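PDB 2WMF: fucolectin-related protein from Streptococcus pneumoniae, which probably hydrolyses glycosidic bonds in host blood group antigens, as the catalytic module of a family 98 glycoside hydrolase. Local coordinates for residues A[54-66]-A[295-309]. Residues are numbered along the deposited sequence; the frame is centred on the assembly and turned at random.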
# COMPACT_ATOMS: atom_id res chain seq x y z
N TRP A 54 8.01 11.08 -19.24
CA TRP A 54 6.83 10.46 -19.85
C TRP A 54 5.55 11.04 -19.23
O TRP A 54 5.59 11.73 -18.20
CB TRP A 54 6.93 8.95 -19.68
CG TRP A 54 5.99 8.14 -20.54
CD1 TRP A 54 5.07 7.23 -20.10
CD2 TRP A 54 5.90 8.14 -21.96
NE1 TRP A 54 4.40 6.66 -21.16
CE2 TRP A 54 4.88 7.21 -22.32
CE3 TRP A 54 6.55 8.85 -22.97
CZ2 TRP A 54 4.53 6.96 -23.65
CZ3 TRP A 54 6.19 8.60 -24.30
CH2 TRP A 54 5.18 7.68 -24.61
N TRP A 55 4.41 10.80 -19.87
CA TRP A 55 3.08 11.17 -19.35
C TRP A 55 2.85 12.68 -19.23
O TRP A 55 1.94 13.14 -18.56
CB TRP A 55 2.80 10.42 -18.02
CG TRP A 55 2.37 8.99 -18.25
CD1 TRP A 55 1.46 8.56 -19.16
CD2 TRP A 55 2.90 7.82 -17.62
NE1 TRP A 55 1.33 7.20 -19.10
CE2 TRP A 55 2.23 6.72 -18.18
CE3 TRP A 55 3.86 7.59 -16.63
CZ2 TRP A 55 2.46 5.43 -17.76
CZ3 TRP A 55 4.12 6.28 -16.24
CH2 TRP A 55 3.41 5.23 -16.80
N GLY A 56 3.66 13.46 -19.95
CA GLY A 56 3.47 14.90 -19.99
C GLY A 56 3.80 15.64 -18.70
O GLY A 56 3.42 16.79 -18.54
N ASN A 57 4.50 14.97 -17.79
CA ASN A 57 4.75 15.53 -16.49
C ASN A 57 6.09 16.27 -16.42
O ASN A 57 6.98 16.08 -17.26
CB ASN A 57 4.68 14.39 -15.45
CG ASN A 57 3.27 13.82 -15.28
OD1 ASN A 57 2.29 14.53 -15.52
ND2 ASN A 57 3.16 12.57 -14.81
N THR A 58 6.21 17.10 -15.39
CA THR A 58 7.48 17.75 -15.04
C THR A 58 7.81 17.52 -13.55
O THR A 58 6.93 17.26 -12.77
CB THR A 58 7.43 19.29 -15.30
OG1 THR A 58 6.46 19.96 -14.45
CG2 THR A 58 7.13 19.55 -16.75
N LEU A 59 9.09 17.68 -13.17
CA LEU A 59 9.47 17.59 -11.77
C LEU A 59 8.80 18.68 -10.93
O LEU A 59 8.27 18.40 -9.84
CB LEU A 59 11.00 17.64 -11.64
CG LEU A 59 11.57 17.40 -10.25
CD1 LEU A 59 11.15 16.05 -9.69
CD2 LEU A 59 13.10 17.49 -10.35
N LYS A 60 8.84 19.94 -11.42
CA LYS A 60 8.19 21.03 -10.72
C LYS A 60 6.69 20.73 -10.51
O LYS A 60 6.15 20.92 -9.42
CB LYS A 60 8.39 22.34 -11.51
CG LYS A 60 7.77 23.54 -10.87
CD LYS A 60 8.37 24.83 -11.51
CE LYS A 60 7.83 26.05 -10.86
NZ LYS A 60 6.40 26.28 -11.24
N GLY A 61 6.03 20.21 -11.54
CA GLY A 61 4.61 19.88 -11.43
C GLY A 61 4.32 18.75 -10.45
O GLY A 61 3.29 18.77 -9.76
N ALA A 62 5.21 17.78 -10.40
CA ALA A 62 5.08 16.65 -9.47
C ALA A 62 5.09 17.17 -8.03
O ALA A 62 4.29 16.75 -7.20
CB ALA A 62 6.20 15.64 -9.67
N TRP A 63 6.05 18.05 -7.71
CA TRP A 63 6.13 18.55 -6.33
C TRP A 63 4.97 19.52 -6.05
O TRP A 63 4.40 19.52 -4.95
CB TRP A 63 7.50 19.17 -6.08
CG TRP A 63 7.84 19.36 -4.65
CD1 TRP A 63 8.22 20.53 -4.07
CD2 TRP A 63 7.94 18.36 -3.63
NE1 TRP A 63 8.53 20.33 -2.74
CE2 TRP A 63 8.35 19.00 -2.45
CE3 TRP A 63 7.71 16.99 -3.60
CZ2 TRP A 63 8.53 18.32 -1.24
CZ3 TRP A 63 7.86 16.30 -2.41
CH2 TRP A 63 8.27 16.97 -1.24
N GLU A 64 4.55 20.29 -7.05
CA GLU A 64 3.33 21.11 -6.91
C GLU A 64 2.09 20.28 -6.58
O GLU A 64 1.19 20.76 -5.88
CB GLU A 64 3.09 21.98 -8.14
CG GLU A 64 4.13 23.10 -8.22
CD GLU A 64 4.08 23.93 -9.48
OE1 GLU A 64 3.34 23.54 -10.43
OE2 GLU A 64 4.81 24.97 -9.54
N ALA A 65 2.06 19.04 -7.04
CA ALA A 65 0.92 18.15 -6.82
C ALA A 65 0.78 17.67 -5.37
O ALA A 65 -0.27 17.20 -4.95
CB ALA A 65 1.03 16.92 -7.76
N ILE A 66 1.88 17.76 -4.61
CA ILE A 66 1.93 17.22 -3.25
C ILE A 66 1.42 18.32 -2.30
O ILE A 66 2.03 19.44 -2.23
CB ILE A 66 3.34 16.80 -2.82
CG1 ILE A 66 4.01 15.86 -3.84
CG2 ILE A 66 3.30 16.23 -1.40
CD1 ILE A 66 3.25 14.58 -4.22
N ALA A 295 1.12 5.22 -12.61
CA ALA A 295 1.09 6.65 -12.29
C ALA A 295 0.20 7.47 -13.19
O ALA A 295 -0.28 8.52 -12.78
CB ALA A 295 2.52 7.22 -12.32
N ALA A 296 -0.09 6.96 -14.40
CA ALA A 296 -1.06 7.64 -15.25
C ALA A 296 -2.43 7.70 -14.61
O ALA A 296 -3.20 8.64 -14.89
CB ALA A 296 -1.15 7.02 -16.68
N TYR A 297 -2.75 6.66 -13.83
CA TYR A 297 -3.96 6.63 -13.03
C TYR A 297 -3.76 7.10 -11.60
O TYR A 297 -4.55 7.86 -11.08
CB TYR A 297 -4.49 5.20 -12.99
CG TYR A 297 -5.77 5.01 -12.20
CD1 TYR A 297 -6.89 5.78 -12.44
CD2 TYR A 297 -5.88 3.99 -11.23
CE1 TYR A 297 -8.07 5.56 -11.79
CE2 TYR A 297 -7.06 3.76 -10.57
CZ TYR A 297 -8.16 4.54 -10.82
OH TYR A 297 -9.37 4.32 -10.16
N THR A 298 -2.69 6.62 -10.98
CA THR A 298 -2.49 6.78 -9.53
C THR A 298 -1.82 8.12 -9.14
O THR A 298 -1.75 8.41 -7.94
CB THR A 298 -1.69 5.60 -8.91
OG1 THR A 298 -0.44 5.42 -9.58
CG2 THR A 298 -2.46 4.27 -9.02
N PHE A 299 -1.30 8.89 -10.09
CA PHE A 299 -0.60 10.13 -9.75
C PHE A 299 -1.01 11.32 -10.58
O PHE A 299 -1.74 12.17 -10.11
CB PHE A 299 0.93 9.91 -9.75
CG PHE A 299 1.73 11.12 -9.33
CD1 PHE A 299 1.29 11.99 -8.30
CD2 PHE A 299 2.96 11.38 -9.95
CE1 PHE A 299 2.04 13.09 -7.93
CE2 PHE A 299 3.72 12.47 -9.58
CZ PHE A 299 3.26 13.33 -8.56
N MET A 300 -0.61 11.35 -11.86
CA MET A 300 -0.68 12.63 -12.62
C MET A 300 -0.43 12.33 -14.11
O MET A 300 0.39 11.49 -14.45
CB MET A 300 0.40 13.59 -12.08
CG MET A 300 0.29 15.00 -12.39
SD MET A 300 1.52 15.99 -11.43
CE MET A 300 3.07 15.43 -12.08
N THR A 301 -1.12 13.06 -14.98
CA THR A 301 -0.75 13.17 -16.38
C THR A 301 -0.85 14.65 -16.75
O THR A 301 -1.74 15.40 -16.26
CB THR A 301 -1.61 12.31 -17.35
OG1 THR A 301 -2.95 12.81 -17.37
CG2 THR A 301 -1.55 10.74 -16.94
N ASN A 302 0.06 15.07 -17.60
CA ASN A 302 0.13 16.48 -18.07
C ASN A 302 0.12 17.48 -16.89
O ASN A 302 -0.46 18.59 -16.96
CB ASN A 302 -1.01 16.76 -19.05
CG ASN A 302 -0.87 15.96 -20.31
OD1 ASN A 302 0.25 15.66 -20.75
ND2 ASN A 302 -2.00 15.56 -20.89
N ASP A 303 0.81 17.07 -15.81
CA ASP A 303 0.88 17.83 -14.56
C ASP A 303 -0.46 18.12 -13.88
O ASP A 303 -0.56 18.96 -13.00
CB ASP A 303 1.69 19.13 -14.79
CG ASP A 303 3.20 18.92 -14.78
OD1 ASP A 303 3.68 17.85 -14.36
OD2 ASP A 303 3.94 19.85 -15.19
N VAL A 304 -1.48 17.33 -14.24
CA VAL A 304 -2.79 17.38 -13.62
C VAL A 304 -3.00 16.15 -12.72
O VAL A 304 -3.10 15.03 -13.23
CB VAL A 304 -3.91 17.39 -14.66
CG1 VAL A 304 -5.30 17.52 -13.99
CG2 VAL A 304 -3.66 18.56 -15.67
N PRO A 305 -2.97 16.34 -11.41
CA PRO A 305 -3.16 15.17 -10.51
C PRO A 305 -4.52 14.53 -10.70
O PRO A 305 -5.50 15.22 -11.00
CB PRO A 305 -3.00 15.78 -9.10
CG PRO A 305 -2.22 17.04 -9.30
CD PRO A 305 -2.67 17.57 -10.65
N THR A 306 -4.57 13.22 -10.58
CA THR A 306 -5.78 12.45 -10.82
C THR A 306 -6.64 12.35 -9.57
O THR A 306 -6.14 12.51 -8.42
CB THR A 306 -5.43 11.03 -11.28
OG1 THR A 306 -4.77 10.35 -10.19
CG2 THR A 306 -4.57 11.00 -12.56
N PRO A 307 -7.96 12.02 -9.74
CA PRO A 307 -8.81 11.73 -8.58
C PRO A 307 -8.34 10.56 -7.73
O PRO A 307 -8.48 10.60 -6.49
CB PRO A 307 -10.18 11.48 -9.22
CG PRO A 307 -10.13 12.33 -10.47
CD PRO A 307 -8.73 12.15 -10.99
N ALA A 308 -7.73 9.55 -8.35
CA ALA A 308 -7.19 8.38 -7.58
C ALA A 308 -6.14 8.91 -6.60
O ALA A 308 -6.09 8.50 -5.40
CB ALA A 308 -6.60 7.29 -8.54
N PHE A 309 -5.37 9.90 -7.07
CA PHE A 309 -4.37 10.54 -6.19
C PHE A 309 -5.04 11.42 -5.13
O PHE A 309 -4.84 11.22 -3.91
CB PHE A 309 -3.32 11.34 -6.99
CG PHE A 309 -2.17 11.84 -6.15
CD1 PHE A 309 -1.30 10.94 -5.54
CD2 PHE A 309 -1.96 13.22 -5.95
CE1 PHE A 309 -0.20 11.38 -4.77
CE2 PHE A 309 -0.87 13.67 -5.15
CZ PHE A 309 0.01 12.74 -4.59
O HOH W 1 3.80 19.55 -18.14
O HOH W 2 0.90 19.72 -10.73
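The type I' turns W54–N57 and T301–V304 meet through a nearly straight backbone bond, N302 N to W55 O (2.9 Å, 177°), with the CA atoms of G56 and N302 only 4.2 Å apart. The fold is a (β/α)8 barrel whose eight parallel strands run from 39-45 to 289-293; the contact joins the segment after its first strand to the one after its last, and the T301–V304 turn closes a β-hairpin of strands 300-301 and 304-305. The N57 amide uses both its ends: OD1 accepts D303 N in its carbonyl plane, while ND2 donates to M300 O (3.0 Å). ND2 sits above the plane of the M300 carbonyl, although M300 O lies in the plane of the N57 amide. Two bonds therefore fix the amide's rotation. With CG anti to the carbonyl carbon and beside the backbone N (chi1 -80°), the D303 carboxylate reaches T58 and is met on the syn side of both oxygens, OD1 taking T58 N (2.8 Å) and OD2 taking T58 OG1. T58 OG1 also caps helix 59-64 by accepting G61 N, so the hairpin turn is tied directly to the helix start. A water joins G61 O to D303 O.

Beyond these polar ties, M300 bends at chi3 (66°) and brings CE to 3.5 Å from A62 CA, with SD beside A65 CB. A65 CB also touches P305 CG, and I66 CD1 meets F309 CZ at 3.7 Å. The edge of the F299 ring faces A62 O. W55, which also packs on helix 506-517, meets Y45 edge-to-face. Its indole lies between W54 CD1 on one face and A296 CB on the other, the methyl making a CH-pi contact 3.8 Å from the five-membered ring centroid.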